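PDB 4YN1: fusolin from Anomala cuprea entomopoxvirus, which forms the crystalline viral spindles that enhance virulence and, from its family, probably acts as a chitin-directed lytic polysaccharide monooxygenase. Local coordinates for residues R78-I83 with E150-T155. Residues are numbered along the deposited sequence; the frame is centred on the assembly and turned at random.
Sequences RDICWI and EVYVTT. With NAG (2-acetamido-2-deoxy-beta-D-glucopyranose), chain B; NAG (2-acetamido-2-deoxy-beta-D-glucopyranose), chain C.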
ATOM      1  N   ARG A  78      15.395 -15.340   1.153  1.00 15.68           N
ATOM      2  CA  ARG A  78      15.248 -15.278   2.608  1.00 17.42           C
ATOM      3  C   ARG A  78      16.038 -14.149   3.236  1.00 22.04           C
ATOM      4  O   ARG A  78      15.746 -13.767   4.371  1.00 25.83           O
ATOM      5  CB  ARG A  78      15.701 -16.580   3.285  1.00 19.92           C
ATOM      6  CG  ARG A  78      14.816 -17.765   2.914  1.00 27.08           C
ATOM      7  CD  ARG A  78      15.323 -19.074   3.446  1.00 43.54           C
ATOM      8  NE  ARG A  78      14.635 -20.239   2.863  1.00 46.60           N
ATOM      9  CZ  ARG A  78      14.964 -20.852   1.725  1.00 52.97           C
ATOM     10  NH1 ARG A  78      15.990 -20.417   0.991  1.00 26.91           N
ATOM     11  NH2 ARG A  78      14.264 -21.898   1.303  1.00 44.18           N
ATOM     12  N   ASP A  79      17.071 -13.695   2.557  1.00 18.22           N
ATOM     13  CA  ASP A  79      17.977 -12.667   3.057  1.00 18.18           C
ATOM     14  C   ASP A  79      17.422 -11.294   2.772  1.00 18.41           C
ATOM     15  O   ASP A  79      17.505 -10.839   1.649  1.00 17.71           O
ATOM     16  CB  ASP A  79      19.365 -12.862   2.410  1.00 19.00           C
ATOM     17  CG  ASP A  79      20.427 -11.896   2.922  1.00 32.51           C
ATOM     18  OD1 ASP A  79      20.123 -11.119   3.863  1.00 32.44           O
ATOM     19  OD2 ASP A  79      21.540 -11.894   2.365  1.00 36.69           O
ATOM     20  N   ILE A  80      16.879 -10.625   3.781  1.00 19.62           N
ATOM     21  CA  ILE A  80      16.314  -9.279   3.587  1.00 21.05           C
ATOM     22  C   ILE A  80      17.346  -8.265   3.073  1.00 21.85           C
ATOM     23  O   ILE A  80      16.989  -7.395   2.279  1.00 19.18           O
ATOM     24  CB  ILE A  80      15.528  -8.803   4.841  1.00 24.95           C
ATOM     25  CG1 ILE A  80      14.454  -7.740   4.480  1.00 26.24           C
ATOM     26  CG2 ILE A  80      16.465  -8.335   5.957  1.00 27.01           C
ATOM     27  CD1 ILE A  80      13.293  -8.259   3.676  1.00 30.32           C
ATOM     28  N   CYS A  81      18.650  -8.434   3.397  1.00 20.79           N
ATOM     29  CA  CYS A  81      19.682  -7.534   2.854  1.00 21.43           C
ATOM     30  C   CYS A  81      19.780  -7.640   1.342  1.00 21.00           C
ATOM     31  O   CYS A  81      19.932  -6.629   0.663  1.00 19.45           O
ATOM     32  CB  CYS A  81      21.026  -7.807   3.513  1.00 24.15           C
ATOM     33  SG  CYS A  81      21.008  -7.522   5.288  1.00 29.36           S
ATOM     34  N   TRP A  82      19.640  -8.857   0.803  1.00 18.44           N
ATOM     35  CA  TRP A  82      19.611  -9.100  -0.636  1.00 17.41           C
ATOM     36  C   TRP A  82      18.363  -8.401  -1.247  1.00 17.41           C
ATOM     37  O   TRP A  82      18.462  -7.738  -2.273  1.00 17.23           O
ATOM     38  CB  TRP A  82      19.572 -10.617  -0.940  1.00 17.33           C
ATOM     39  CG  TRP A  82      19.379 -10.929  -2.392  1.00 20.26           C
ATOM     40  CD1 TRP A  82      18.242 -11.371  -2.993  1.00 22.75           C
ATOM     41  CD2 TRP A  82      20.346 -10.767  -3.435  1.00 22.41           C
ATOM     42  NE1 TRP A  82      18.439 -11.504  -4.343  1.00 22.79           N
ATOM     43  CE2 TRP A  82      19.719 -11.127  -4.647  1.00 26.16           C
ATOM     44  CE3 TRP A  82      21.710 -10.420  -3.456  1.00 26.35           C
ATOM     45  CZ2 TRP A  82      20.404 -11.146  -5.867  1.00 27.10           C
ATOM     46  CZ3 TRP A  82      22.391 -10.458  -4.665  1.00 28.82           C
ATOM     47  CH2 TRP A  82      21.731 -10.781  -5.856  1.00 29.32           C
ATOM     48  N   ILE A  83      17.222  -8.524  -0.595  1.00 15.91           N
ATOM     49  CA  ILE A  83      15.969  -7.883  -1.081  1.00 15.64           C
ATOM     50  C   ILE A  83      16.126  -6.353  -1.131  1.00 19.11           C
ATOM     51  O   ILE A  83      15.912  -5.718  -2.167  1.00 17.53           O
ATOM     52  CB  ILE A  83      14.786  -8.311  -0.178  1.00 18.17           C
ATOM     53  CG1 ILE A  83      14.532  -9.848  -0.280  1.00 19.34           C
ATOM     54  CG2 ILE A  83      13.499  -7.486  -0.453  1.00 18.59           C
ATOM     55  CD1 ILE A  83      14.276 -10.386  -1.617  1.00 18.55           C
ATOM     56  N   GLU A 150       5.746 -11.561   5.213  1.00 10.74           N
ATOM     57  CA  GLU A 150       6.377 -10.608   6.094  1.00  9.81           C
ATOM     58  C   GLU A 150       5.561  -9.315   6.036  1.00 12.41           C
ATOM     59  O   GLU A 150       5.111  -8.927   4.951  1.00 14.76           O
ATOM     60  CB  GLU A 150       7.809 -10.293   5.633  1.00 11.23           C
ATOM     61  CG  GLU A 150       8.745 -11.461   5.896  1.00 15.50           C
ATOM     62  CD  GLU A 150      10.170 -11.259   5.428  1.00 26.21           C
ATOM     63  OE1 GLU A 150      10.437 -10.259   4.725  1.00 19.02           O
ATOM     64  OE2 GLU A 150      11.013 -12.146   5.696  1.00 21.40           O
ATOM     65  N   VAL A 151       5.335  -8.694   7.188  1.00 10.13           N
ATOM     66  CA  VAL A 151       4.639  -7.424   7.251  1.00  8.47           C
ATOM     67  C   VAL A 151       5.482  -6.418   7.981  1.00 13.60           C
ATOM     68  O   VAL A 151       6.031  -6.715   9.037  1.00 11.06           O
ATOM     69  CB  VAL A 151       3.240  -7.521   7.869  1.00  9.46           C
ATOM     70  CG1 VAL A 151       2.508  -6.197   7.717  1.00  8.39           C
ATOM     71  CG2 VAL A 151       2.430  -8.659   7.233  1.00  9.76           C
ATOM     72  N   TYR A 152       5.607  -5.235   7.392  1.00 10.85           N
ATOM     73  CA  TYR A 152       6.381  -4.148   7.972  1.00 10.67           C
ATOM     74  C   TYR A 152       5.482  -2.976   8.182  1.00 13.96           C
ATOM     75  O   TYR A 152       4.487  -2.846   7.481  1.00 12.55           O
ATOM     76  CB  TYR A 152       7.502  -3.716   7.036  1.00 10.69           C
ATOM     77  CG  TYR A 152       8.476  -4.816   6.691  1.00 13.12           C
ATOM     78  CD1 TYR A 152       8.183  -5.750   5.699  1.00 15.46           C
ATOM     79  CD2 TYR A 152       9.716  -4.899   7.320  1.00 13.46           C
ATOM     80  CE1 TYR A 152       9.050  -6.806   5.422  1.00 14.85           C
ATOM     81  CE2 TYR A 152      10.601  -5.937   7.036  1.00 13.59           C
ATOM     82  CZ  TYR A 152      10.254  -6.902   6.104  1.00 19.71           C
ATOM     83  OH  TYR A 152      11.122  -7.941   5.860  1.00 19.54           O
ATOM     84  N   VAL A 153       5.839  -2.098   9.107  1.00 11.25           N
ATOM     85  CA  VAL A 153       5.110  -0.836   9.329  1.00  9.84           C
ATOM     86  C   VAL A 153       6.149   0.307   9.300  1.00 13.02           C
ATOM     87  O   VAL A 153       7.306   0.140   9.742  1.00  9.54           O
ATOM     88  CB  VAL A 153       4.289  -0.868  10.638  1.00 12.93           C
ATOM     89  CG1 VAL A 153       3.612   0.463  10.912  1.00 13.22           C
ATOM     90  CG2 VAL A 153       3.240  -1.983  10.585  1.00 12.64           C
ATOM     91  N   THR A 154       5.742   1.456   8.805  1.00  9.92           N
ATOM     92  CA  THR A 154       6.639   2.580   8.790  1.00  9.35           C
ATOM     93  C   THR A 154       7.008   2.991  10.235  1.00 11.01           C
ATOM     94  O   THR A 154       6.210   2.868  11.165  1.00  9.10           O
ATOM     95  CB  THR A 154       6.081   3.758   8.009  1.00  8.89           C
ATOM     96  OG1 THR A 154       4.710   3.992   8.379  1.00 11.15           O
ATOM     97  CG2 THR A 154       6.199   3.560   6.478  1.00 11.03           C
ATOM     98  N   THR A 155       8.217   3.466  10.378  1.00  9.91           N
ATOM     99  CA  THR A 155       8.785   3.981  11.640  1.00 10.58           C
ATOM    100  C   THR A 155       7.996   5.236  12.065  1.00 12.92           C
ATOM    101  O   THR A 155       7.378   5.885  11.209  1.00 10.08           O
ATOM    102  CB  THR A 155      10.292   4.254  11.426  1.00 14.37           C
ATOM    103  OG1 THR A 155      10.919   4.548  12.666  1.00 27.36           O
ATOM    104  CG2 THR A 155      10.540   5.348  10.454  1.00 12.69           C
TER
HETATM  105  C1  NAG B   1      11.614 -14.432   8.504  1.00 18.31           C
HETATM  106  C2  NAG B   1      12.991 -13.783   8.404  1.00 19.96           C
HETATM  107  C3  NAG B   1      13.902 -14.708   7.595  1.00 22.21           C
HETATM  108  C4  NAG B   1      13.936 -16.096   8.218  1.00 25.02           C
HETATM  109  C5  NAG B   1      12.512 -16.623   8.380  1.00 23.17           C
HETATM  110  C6  NAG B   1      12.426 -17.959   9.087  1.00 26.72           C
HETATM  111  C7  NAG B   1      13.382 -11.375   8.247  1.00 24.54           C
HETATM  112  C8  NAG B   1      13.109 -10.123   7.466  1.00 22.62           C
HETATM  113  N2  NAG B   1      12.868 -12.492   7.750  1.00 17.83           N
HETATM  114  O3  NAG B   1      15.212 -14.147   7.508  1.00 20.37           O
HETATM  115  O4  NAG B   1      14.656 -16.989   7.378  1.00 27.42           O
HETATM  116  O5  NAG B   1      11.766 -15.689   9.174  1.00 21.16           O
HETATM  117  O6  NAG B   1      13.048 -17.910  10.367  1.00 31.32           O
HETATM  118  O7  NAG B   1      14.053 -11.372   9.273  1.00 24.23           O
HETATM  119  C1  NAG C   2      16.021 -17.179   7.643  1.00 24.61           C
HETATM  120  C2  NAG C   2      16.390 -18.597   7.204  1.00 23.53           C
HETATM  121  C3  NAG C   2      17.889 -18.797   7.426  1.00 29.05           C
HETATM  122  C4  NAG C   2      18.685 -17.742   6.672  1.00 33.79           C
HETATM  123  C5  NAG C   2      18.180 -16.335   6.987  1.00 32.53           C
HETATM  124  C6  NAG C   2      18.755 -15.296   6.057  1.00 30.21           C
HETATM  125  C7  NAG C   2      14.772 -20.461   7.372  1.00 26.07           C
HETATM  126  C8  NAG C   2      14.031 -21.368   8.309  1.00 29.86           C
HETATM  127  N2  NAG C   2      15.623 -19.587   7.943  1.00 19.68           N
HETATM  128  O3  NAG C   2      18.240 -20.082   6.920  1.00 32.29           O
HETATM  129  O4  NAG C   2      20.051 -17.797   7.077  1.00 42.33           O
HETATM  130  O5  NAG C   2      16.753 -16.270   6.836  1.00 27.11           O
HETATM  131  O6  NAG C   2      18.632 -13.996   6.618  1.00 37.20           O
HETATM  132  O7  NAG C   2      14.628 -20.534   6.157  1.00 27.66           O
HETATM  133  O   HOH W   1      12.897 -13.171   4.235  1.00 19.53           O
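Ile80 reaches Glu150 and Tyr152 through the end of its side chain, and this is the whole of the direct contact between 78-83 and 150-155. Its CD1 lies 3.1 Å from Tyr152 OH and 3.6 Å from Glu150 OE1, approaching the phenol ring obliquely. With CG1 anti to the backbone N (chi1 -155°), the torsion places the CG1-CD1 branch against both oxygens. No direct hydrogen bond crosses between the segments.

Polar bonds hold the strand side chains and, through a water, join the segments. Tyr152 OH donates to Glu150 OE1 over 2.7 Å, meeting the carboxylate from 59° above its plane; the same oxygen forms a salt bridge with Arg214, which probably favours the ionised acid. The water donates to Glu150 OE2 over 2.6 Å and also to Arg78 O.

The chain B NAG, probably the first sugar of an N-linked glycan on Asn175, donates from N2 to Glu150 OE2 over 2.8 Å at 160°. Its methyl C8 lies 3.8 Å from Ile80 CB and 3.4 Å from Tyr152 OH, so these residues pack against the acetamido group. Arg78 runs along the chain C NAG, its CD 3.2 Å from O7.

Asp79 N-caps helix 80-87 through OD1, which accepts from Cys81 N. Ile80, in the first turn, points its CB toward strand 147-154, which pairs antiparallel with 170-176 and 209-217; Arg214 of the latter also touches Ile80.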